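PDB 5FFJ: endonuclease and methylase LlaGI from Lactococcus lactis, which recognises and methylates specific DNA sequences and, in its full-length nuclease-bearing form, probably translocates along and cleaves DNA as a Type ISP restriction-modification enzyme. Local coordinates for residues His594-Ser599 against Ile813-Thr818. Numbering follows the deposited sequence.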
ATOM      1  N   HIS A 594       3.814 -26.301   2.480  1.00 94.01           N
ATOM      2  CA  HIS A 594       4.658 -27.002   1.521  1.00 95.61           C
ATOM      3  C   HIS A 594       4.777 -26.240   0.203  1.00 95.81           C
ATOM      4  O   HIS A 594       5.880 -25.952  -0.265  1.00 93.57           O
ATOM      5  CB  HIS A 594       4.095 -28.400   1.254  1.00 91.43           C
ATOM      6  CG  HIS A 594       5.108 -29.380   0.750  1.00104.11           C
ATOM      7  ND1 HIS A 594       6.090 -29.912   1.560  1.00113.83           N
ATOM      8  CD2 HIS A 594       5.294 -29.925  -0.474  1.00104.22           C
ATOM      9  CE1 HIS A 594       6.835 -30.745   0.853  1.00113.78           C
ATOM     10  NE2 HIS A 594       6.373 -30.770  -0.383  1.00109.44           N
ATOM     11  N   ASN A 595       3.632 -25.925  -0.394  1.00 91.41           N
ATOM     12  CA  ASN A 595       3.594 -25.310  -1.718  1.00 93.39           C
ATOM     13  C   ASN A 595       4.099 -23.865  -1.792  1.00102.84           C
ATOM     14  O   ASN A 595       4.429 -23.395  -2.880  1.00 97.82           O
ATOM     15  CB  ASN A 595       2.167 -25.374  -2.263  1.00102.29           C
ATOM     16  CG  ASN A 595       1.843 -26.721  -2.885  1.00 95.61           C
ATOM     17  OD1 ASN A 595       2.057 -26.932  -4.079  1.00 72.47           O
ATOM     18  ND2 ASN A 595       1.336 -27.643  -2.075  1.00 83.74           N
ATOM     19  N   ILE A 596       4.170 -23.167  -0.657  1.00105.41           N
ATOM     20  CA  ILE A 596       4.629 -21.775  -0.656  1.00 95.01           C
ATOM     21  C   ILE A 596       5.566 -21.456   0.511  1.00 96.80           C
ATOM     22  O   ILE A 596       6.768 -21.309   0.313  1.00 86.06           O
ATOM     23  CB  ILE A 596       3.433 -20.780  -0.620  1.00 99.05           C
ATOM     24  CG1 ILE A 596       2.525 -20.977  -1.838  1.00 92.11           C
ATOM     25  CG2 ILE A 596       3.926 -19.322  -0.578  1.00 99.69           C
ATOM     26  CD1 ILE A 596       1.266 -21.793  -1.566  1.00 94.81           C
ATOM     27  N   ASN A 597       5.019 -21.362   1.721  1.00 98.61           N
ATOM     28  CA  ASN A 597       5.744 -20.752   2.837  1.00104.16           C
ATOM     29  C   ASN A 597       5.348 -21.286   4.211  1.00 97.31           C
ATOM     30  O   ASN A 597       4.199 -21.660   4.431  1.00102.18           O
ATOM     31  CB  ASN A 597       5.518 -19.230   2.846  1.00 97.86           C
ATOM     32  CG  ASN A 597       6.364 -18.487   1.821  1.00 85.60           C
ATOM     33  OD1 ASN A 597       7.456 -18.922   1.452  1.00 95.72           O
ATOM     34  ND2 ASN A 597       5.865 -17.338   1.376  1.00 88.16           N
ATOM     35  N   ASP A 598       6.298 -21.287   5.144  1.00104.67           N
ATOM     36  CA  ASP A 598       5.974 -21.495   6.555  1.00107.71           C
ATOM     37  C   ASP A 598       5.312 -20.225   7.102  1.00 94.90           C
ATOM     38  O   ASP A 598       4.709 -20.239   8.176  1.00 76.42           O
ATOM     39  CB  ASP A 598       7.222 -21.840   7.380  1.00 97.59           C
ATOM     40  CG  ASP A 598       8.250 -22.638   6.594  1.00102.92           C
ATOM     41  OD1 ASP A 598       7.856 -23.362   5.654  1.00110.17           O
ATOM     42  OD2 ASP A 598       9.456 -22.547   6.924  1.00112.09           O
ATOM     43  N   SER A 599       5.439 -19.136   6.343  1.00107.57           N
ATOM     44  CA  SER A 599       4.792 -17.854   6.640  1.00114.30           C
ATOM     45  C   SER A 599       3.304 -18.016   6.922  1.00113.09           C
ATOM     46  O   SER A 599       2.736 -17.297   7.746  1.00106.36           O
ATOM     47  CB  SER A 599       4.999 -16.886   5.467  1.00 95.23           C
ATOM     48  OG  SER A 599       4.485 -15.594   5.736  1.00116.95           O
ATOM     49  N   ILE A 813       0.341 -23.985 -15.476  1.00 97.53           N
ATOM     50  CA  ILE A 813       0.336 -22.998 -14.396  1.00 91.98           C
ATOM     51  C   ILE A 813       0.398 -23.652 -13.011  1.00 97.07           C
ATOM     52  O   ILE A 813      -0.353 -24.584 -12.713  1.00 95.40           O
ATOM     53  CB  ILE A 813      -0.908 -22.076 -14.475  1.00100.41           C
ATOM     54  CG1 ILE A 813      -0.813 -20.969 -13.420  1.00101.34           C
ATOM     55  CG2 ILE A 813      -2.195 -22.880 -14.325  1.00100.88           C
ATOM     56  CD1 ILE A 813      -1.889 -19.906 -13.538  1.00 92.62           C
ATOM     57  N   VAL A 814       1.316 -23.156 -12.183  1.00101.19           N
ATOM     58  CA  VAL A 814       1.466 -23.609 -10.802  1.00 98.98           C
ATOM     59  C   VAL A 814       1.050 -22.497  -9.834  1.00 97.78           C
ATOM     60  O   VAL A 814       0.820 -21.359 -10.245  1.00109.29           O
ATOM     61  CB  VAL A 814       2.924 -24.019 -10.487  1.00 90.47           C
ATOM     62  CG1 VAL A 814       2.969 -25.028  -9.353  1.00 97.36           C
ATOM     63  CG2 VAL A 814       3.616 -24.599 -11.720  1.00 93.35           C
ATOM     64  N   LEU A 815       0.941 -22.841  -8.553  1.00 81.19           N
ATOM     65  CA  LEU A 815       0.759 -21.867  -7.477  1.00 83.43           C
ATOM     66  C   LEU A 815       1.879 -21.982  -6.436  1.00 98.39           C
ATOM     67  O   LEU A 815       1.766 -22.763  -5.489  1.00106.65           O
ATOM     68  CB  LEU A 815      -0.589 -22.076  -6.793  1.00 88.86           C
ATOM     69  CG  LEU A 815      -0.847 -21.170  -5.589  1.00 88.26           C
ATOM     70  CD1 LEU A 815      -1.408 -19.832  -6.028  1.00 91.90           C
ATOM     71  CD2 LEU A 815      -1.758 -21.863  -4.599  1.00 76.99           C
ATOM     72  N   THR A 816       2.937 -21.186  -6.585  1.00102.04           N
ATOM     73  CA  THR A 816       4.141 -21.365  -5.775  1.00 93.95           C
ATOM     74  C   THR A 816       4.951 -20.098  -5.541  1.00 95.28           C
ATOM     75  O   THR A 816       4.744 -19.072  -6.189  1.00 98.91           O
ATOM     76  CB  THR A 816       5.111 -22.376  -6.422  1.00 90.62           C
ATOM     77  OG1 THR A 816       5.275 -22.059  -7.812  1.00 76.59           O
ATOM     78  CG2 THR A 816       4.604 -23.800  -6.278  1.00104.41           C
ATOM     79  N   ASP A 817       5.884 -20.204  -4.600  1.00 89.35           N
ATOM     80  CA  ASP A 817       6.949 -19.230  -4.414  1.00 77.47           C
ATOM     81  C   ASP A 817       8.207 -19.789  -5.065  1.00 70.41           C
ATOM     82  O   ASP A 817       8.868 -20.656  -4.489  1.00 70.09           O
ATOM     83  CB  ASP A 817       7.183 -18.960  -2.924  1.00 80.92           C
ATOM     84  CG  ASP A 817       8.330 -17.999  -2.673  1.00 75.59           C
ATOM     85  OD1 ASP A 817       8.701 -17.252  -3.603  1.00 74.79           O
ATOM     86  OD2 ASP A 817       8.857 -17.986  -1.540  1.00 81.25           O
ATOM     87  N   THR A 818       8.528 -19.304  -6.263  1.00 63.47           N
ATOM     88  CA  THR A 818       9.610 -19.881  -7.060  1.00 53.87           C
ATOM     89  C   THR A 818      10.927 -19.847  -6.302  1.00 71.73           C
ATOM     90  O   THR A 818      11.826 -20.640  -6.572  1.00 78.63           O
ATOM     91  CB  THR A 818       9.809 -19.149  -8.404  1.00 65.80           C
ATOM     92  OG1 THR A 818      10.540 -17.936  -8.198  1.00 68.36           O
ATOM     93  CG2 THR A 818       8.478 -18.837  -9.053  1.00 57.53           C
TER
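Ile596 sets its CG2 methyl anti to its own backbone N, and Asp817 sets its carboxylate carbon CG likewise anti to N (chi1 177°), so the two side chains cross obliquely where a helix terminus meets the turn after an edge strand. This junction illustrates how a helical coupler domain can be seated on a Rossmann-like N6-adenine methyltransferase: helix 580-595 stops against the turn that follows strand 813-815, outermost in the mixed sheet and hydrogen-bonded to its parallel neighbour through Val814 and Ala778. The nearest pair of CA atoms joins Ile596, the first residue to leave helical geometry, to Asp817, 5.1 Å apart. The last helical carbonyl, O of Asn595, points at Thr816 and meets its CA in a CA-H...O contact of 3.5 Å. Methyl CG2 of Thr816, anti to its own carbonyl carbon, approaches the same Asn595 O at 3.4 Å, so one helix-end oxygen meets two carbon groups of a single threonine. The amide of Asn595 turns back into its own helix, giving ND2 to the carbonyl O of Ser591. Along the other branch of Ile596, CD1 reaches CD2 of Leu815 at 4.3 Å, an apolar touch between tips; Ile781 and Tyr786 border this patch, against Ile596 and Leu815 respectively. Asp817 is the N-cap of helix 818-821, its OD1 accepting a weak hydrogen bond from the backbone N of Phe819. The side chains of Asn597 and Asp817 cross at about a right angle, with the amide and carboxylate planes 74° apart. While OD1 caps the following helix, Asp817 meets Ile596 through its methylene: CB lies 4.0 Å from Ile596 CG2 and equally far from Ile596 O.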